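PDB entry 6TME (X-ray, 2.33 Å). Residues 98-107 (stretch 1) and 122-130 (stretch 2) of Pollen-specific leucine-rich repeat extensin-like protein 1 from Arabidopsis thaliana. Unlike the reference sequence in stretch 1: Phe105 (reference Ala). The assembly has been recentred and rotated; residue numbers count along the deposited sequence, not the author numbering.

Stretch 1 (98-107) DLNHADIFGY
Stretch 2 122-130: HVNSNRFCG

How do the two backbones lie? They run parallel, successive rungs of a leucine-rich repeat, with CA atoms 4.5 Å apart at Asp98 and His122, 4.6 Å at Asn100 and Asn124, 3.8 Å at Asp103 and Asn126, and 4.3 Å at Phe105 and Arg127. At the first end Asp98 (phi/psi -146/104) and His122 (-115/112) form a parallel bridge, and Leu99 N donates to His122 O at 2.8 Å. Stretch 1 then makes a type II turn from Leu99 to Ala102, Asn100 at -49/128 and His101 at 73/15, closed by Ala102 N to Leu99 O at 3.0 Å. Further on, backbone bonds resume: Arg127 N donates to Ile104 O at 2.7 Å and Cys129 N to Gly106 O at 2.8 Å, while Gly106 N to Arg127 O, at 3.4 Å, is weak.

What fills the hollows where the chains curve? Two asparagine side chains do, each reaching across to backbone atoms of the other stretch. Asn100 (chi1 m, -79°) brings OD1 to Asn124 N at 2.7 Å, and His101 N donates to Asn124 O at 2.6 Å, so backbone and side chain grip the same residue. Asn126 (chi1 m, -78°) enters the bend of stretch 1: its ND2 donates to Leu99 O at 2.9 Å and, within its own chain, to Val123 O at 3.1 Å, while Ile104 N donates to its OD1 at 2.7 Å. One amide thus ties both sides of the bend. Asp103 N turns instead to Ser125 O, at 3.2 Å.

How does Arg127 fit against stretch 1? Its side chain (m, t, m, with chi4 165°) lays the guanidinium between Asp103 CG over one face and Phe105 CB over the opposite face. From this slot Arg127 NH2 and NE both donate to Asp103 O, at 2.7 and 2.9 Å. The salt bridge from Asp103 OD1 to Arg127 NE, 3.3 Å, is one of charge alone, since the oxygen lies well out of the guanidinium plane. Phe105 (chi1 t), where the reference sequence has alanine, sets its ring edge near Arg127 O, with CD1 3.3 Å from that oxygen, and its CE1 4.1 Å from Cys129 CB.

Where do the apolar bumps settle? Phe128 (chi1 m, chi2 -58°) meets Ile104, whose CG2 lies 3.8 Å from Phe128 CE1. Ile104 O lies over one ring face; Leu99 CD1 comes to the edge, 4.4 Å from Phe128 CZ. Gly106 also borders that edge with its C atom. Leu99 (m, t) also brings CB to 4.1 Å from Val123 CG1. At the first end, His122 (chi1 m) makes a weak bond from ND1 to Asp98 OD2 at 3.3 Å, edge-on to its ring, while Asp98 OD1 accepts from Asn100 N at 3.0 Å.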

# COMPACT_ATOMS: atom_id res chain seq x y z
N ASP A 98 -19.78 -1.91 3.71
CA ASP A 98 -18.85 -0.96 4.30
C ASP A 98 -19.12 -0.93 5.80
O ASP A 98 -20.09 -0.32 6.24
CB ASP A 98 -18.96 0.42 3.69
CG ASP A 98 -17.81 1.34 4.12
OD1 ASP A 98 -17.19 1.10 5.19
OD2 ASP A 98 -17.51 2.30 3.37
N LEU A 99 -18.23 -1.59 6.56
CA LEU A 99 -18.22 -1.64 8.01
C LEU A 99 -16.96 -0.99 8.59
O LEU A 99 -16.54 -1.33 9.70
CB LEU A 99 -18.35 -3.09 8.48
CG LEU A 99 -19.60 -3.82 7.99
CD1 LEU A 99 -19.57 -5.35 8.29
CD2 LEU A 99 -20.85 -3.17 8.58
N ASN A 100 -16.34 -0.07 7.85
CA ASN A 100 -15.11 0.57 8.31
C ASN A 100 -15.27 1.09 9.73
O ASN A 100 -16.25 1.77 10.05
CB ASN A 100 -14.70 1.73 7.39
CG ASN A 100 -14.02 1.26 6.14
OD1 ASN A 100 -13.70 0.08 5.99
ND2 ASN A 100 -13.80 2.18 5.22
N HIS A 101 -14.32 0.70 10.59
CA HIS A 101 -14.22 1.18 11.97
C HIS A 101 -15.29 0.64 12.90
O HIS A 101 -15.48 1.19 13.99
CB HIS A 101 -14.25 2.71 12.02
CG HIS A 101 -13.10 3.34 11.30
ND1 HIS A 101 -13.22 3.85 10.03
CD2 HIS A 101 -11.81 3.52 11.67
CE1 HIS A 101 -12.05 4.33 9.64
NE2 HIS A 101 -11.18 4.14 10.62
N ALA A 102 -16.02 -0.43 12.52
CA ALA A 102 -17.00 -1.00 13.45
C ALA A 102 -16.37 -1.89 14.52
O ALA A 102 -17.07 -2.27 15.46
CB ALA A 102 -18.07 -1.77 12.68
N ASP A 103 -15.08 -2.22 14.43
CA ASP A 103 -14.38 -2.96 15.48
C ASP A 103 -15.03 -4.32 15.80
O ASP A 103 -14.97 -4.80 16.93
CB ASP A 103 -14.25 -2.12 16.75
CG ASP A 103 -13.21 -2.65 17.72
OD1 ASP A 103 -12.12 -3.08 17.27
OD2 ASP A 103 -13.48 -2.66 18.94
N ILE A 104 -15.61 -4.97 14.79
CA ILE A 104 -16.35 -6.22 14.98
C ILE A 104 -15.38 -7.40 15.05
O ILE A 104 -14.58 -7.62 14.14
CB ILE A 104 -17.36 -6.42 13.83
CG1 ILE A 104 -18.40 -5.30 13.84
CG2 ILE A 104 -18.05 -7.76 13.93
CD1 ILE A 104 -19.17 -5.20 12.53
N PHE A 105 -15.47 -8.18 16.13
CA PHE A 105 -14.74 -9.44 16.21
C PHE A 105 -15.63 -10.55 15.66
O PHE A 105 -16.67 -10.86 16.24
CB PHE A 105 -14.30 -9.73 17.65
CG PHE A 105 -13.75 -11.14 17.86
CD1 PHE A 105 -13.00 -11.79 16.87
CD2 PHE A 105 -14.00 -11.83 19.05
CE1 PHE A 105 -12.50 -13.08 17.07
CE2 PHE A 105 -13.51 -13.13 19.27
CZ PHE A 105 -12.75 -13.75 18.28
N GLY A 106 -15.23 -11.12 14.54
CA GLY A 106 -15.86 -12.31 14.00
C GLY A 106 -14.93 -12.91 12.97
O GLY A 106 -13.72 -12.78 13.06
N TYR A 107 -15.52 -13.59 11.99
CA TYR A 107 -14.79 -14.10 10.85
C TYR A 107 -15.71 -14.00 9.63
O TYR A 107 -16.88 -13.65 9.75
CB TYR A 107 -14.32 -15.54 11.07
CG TYR A 107 -15.43 -16.57 11.18
CD1 TYR A 107 -16.16 -16.72 12.35
CD2 TYR A 107 -15.73 -17.42 10.11
CE1 TYR A 107 -17.14 -17.68 12.47
CE2 TYR A 107 -16.72 -18.38 10.21
CZ TYR A 107 -17.42 -18.51 11.40
OH TYR A 107 -18.42 -19.45 11.53
N HIS A 122 -15.49 -2.86 2.17
CA HIS A 122 -14.65 -2.07 3.09
C HIS A 122 -14.90 -2.55 4.51
O HIS A 122 -15.99 -2.35 5.05
CB HIS A 122 -14.96 -0.58 2.98
CG HIS A 122 -14.74 0.00 1.61
ND1 HIS A 122 -15.18 1.26 1.26
CD2 HIS A 122 -14.12 -0.50 0.51
CE1 HIS A 122 -14.87 1.51 0.00
NE2 HIS A 122 -14.23 0.45 -0.48
N VAL A 123 -13.90 -3.19 5.13
CA VAL A 123 -14.01 -3.56 6.55
C VAL A 123 -12.76 -3.14 7.32
O VAL A 123 -12.34 -3.83 8.25
CB VAL A 123 -14.32 -5.07 6.74
CG1 VAL A 123 -15.77 -5.41 6.24
CG2 VAL A 123 -13.30 -5.95 6.05
N ASN A 124 -12.21 -1.97 6.98
CA ASN A 124 -11.06 -1.45 7.72
C ASN A 124 -11.35 -1.31 9.20
O ASN A 124 -12.43 -0.86 9.61
CB ASN A 124 -10.63 -0.09 7.18
CG ASN A 124 -9.59 0.60 8.12
OD1 ASN A 124 -9.94 1.24 9.09
ND2 ASN A 124 -8.30 0.40 7.83
N SER A 125 -10.36 -1.68 10.01
CA SER A 125 -10.38 -1.51 11.47
C SER A 125 -11.56 -2.25 12.10
O SER A 125 -12.39 -1.68 12.81
CB SER A 125 -10.40 -0.03 11.86
OG SER A 125 -9.22 0.63 11.41
N ASN A 126 -11.64 -3.55 11.80
CA ASN A 126 -12.48 -4.47 12.55
C ASN A 126 -11.57 -5.51 13.19
O ASN A 126 -10.35 -5.42 13.12
CB ASN A 126 -13.54 -5.10 11.65
CG ASN A 126 -14.70 -4.16 11.39
OD1 ASN A 126 -15.65 -4.08 12.19
ND2 ASN A 126 -14.62 -3.42 10.29
N ARG A 127 -12.17 -6.50 13.82
CA ARG A 127 -11.36 -7.59 14.36
C ARG A 127 -11.77 -8.89 13.71
O ARG A 127 -12.04 -9.89 14.40
CB ARG A 127 -11.50 -7.65 15.88
CG ARG A 127 -10.79 -6.48 16.58
CD ARG A 127 -11.21 -6.36 18.03
NE ARG A 127 -12.66 -6.21 18.10
CZ ARG A 127 -13.36 -6.37 19.22
NH1 ARG A 127 -12.72 -6.68 20.34
NH2 ARG A 127 -14.68 -6.22 19.21
N PHE A 128 -11.85 -8.88 12.39
CA PHE A 128 -12.21 -10.09 11.66
C PHE A 128 -11.00 -11.02 11.61
O PHE A 128 -9.90 -10.61 11.24
CB PHE A 128 -12.72 -9.76 10.26
CG PHE A 128 -14.13 -9.18 10.26
CD1 PHE A 128 -15.18 -9.91 10.82
CD2 PHE A 128 -14.38 -7.90 9.75
CE1 PHE A 128 -16.49 -9.37 10.85
CE2 PHE A 128 -15.67 -7.37 9.77
CZ PHE A 128 -16.74 -8.10 10.33
N CYS A 129 -11.22 -12.26 12.00
CA CYS A 129 -10.12 -13.16 12.26
C CYS A 129 -10.16 -14.35 11.31
O CYS A 129 -11.20 -14.70 10.75
CB CYS A 129 -10.16 -13.62 13.72
N GLY A 130 -9.01 -14.97 11.14
CA GLY A 130 -8.95 -16.18 10.35
C GLY A 130 -8.52 -15.91 8.93
O GLY A 130 -7.63 -15.09 8.71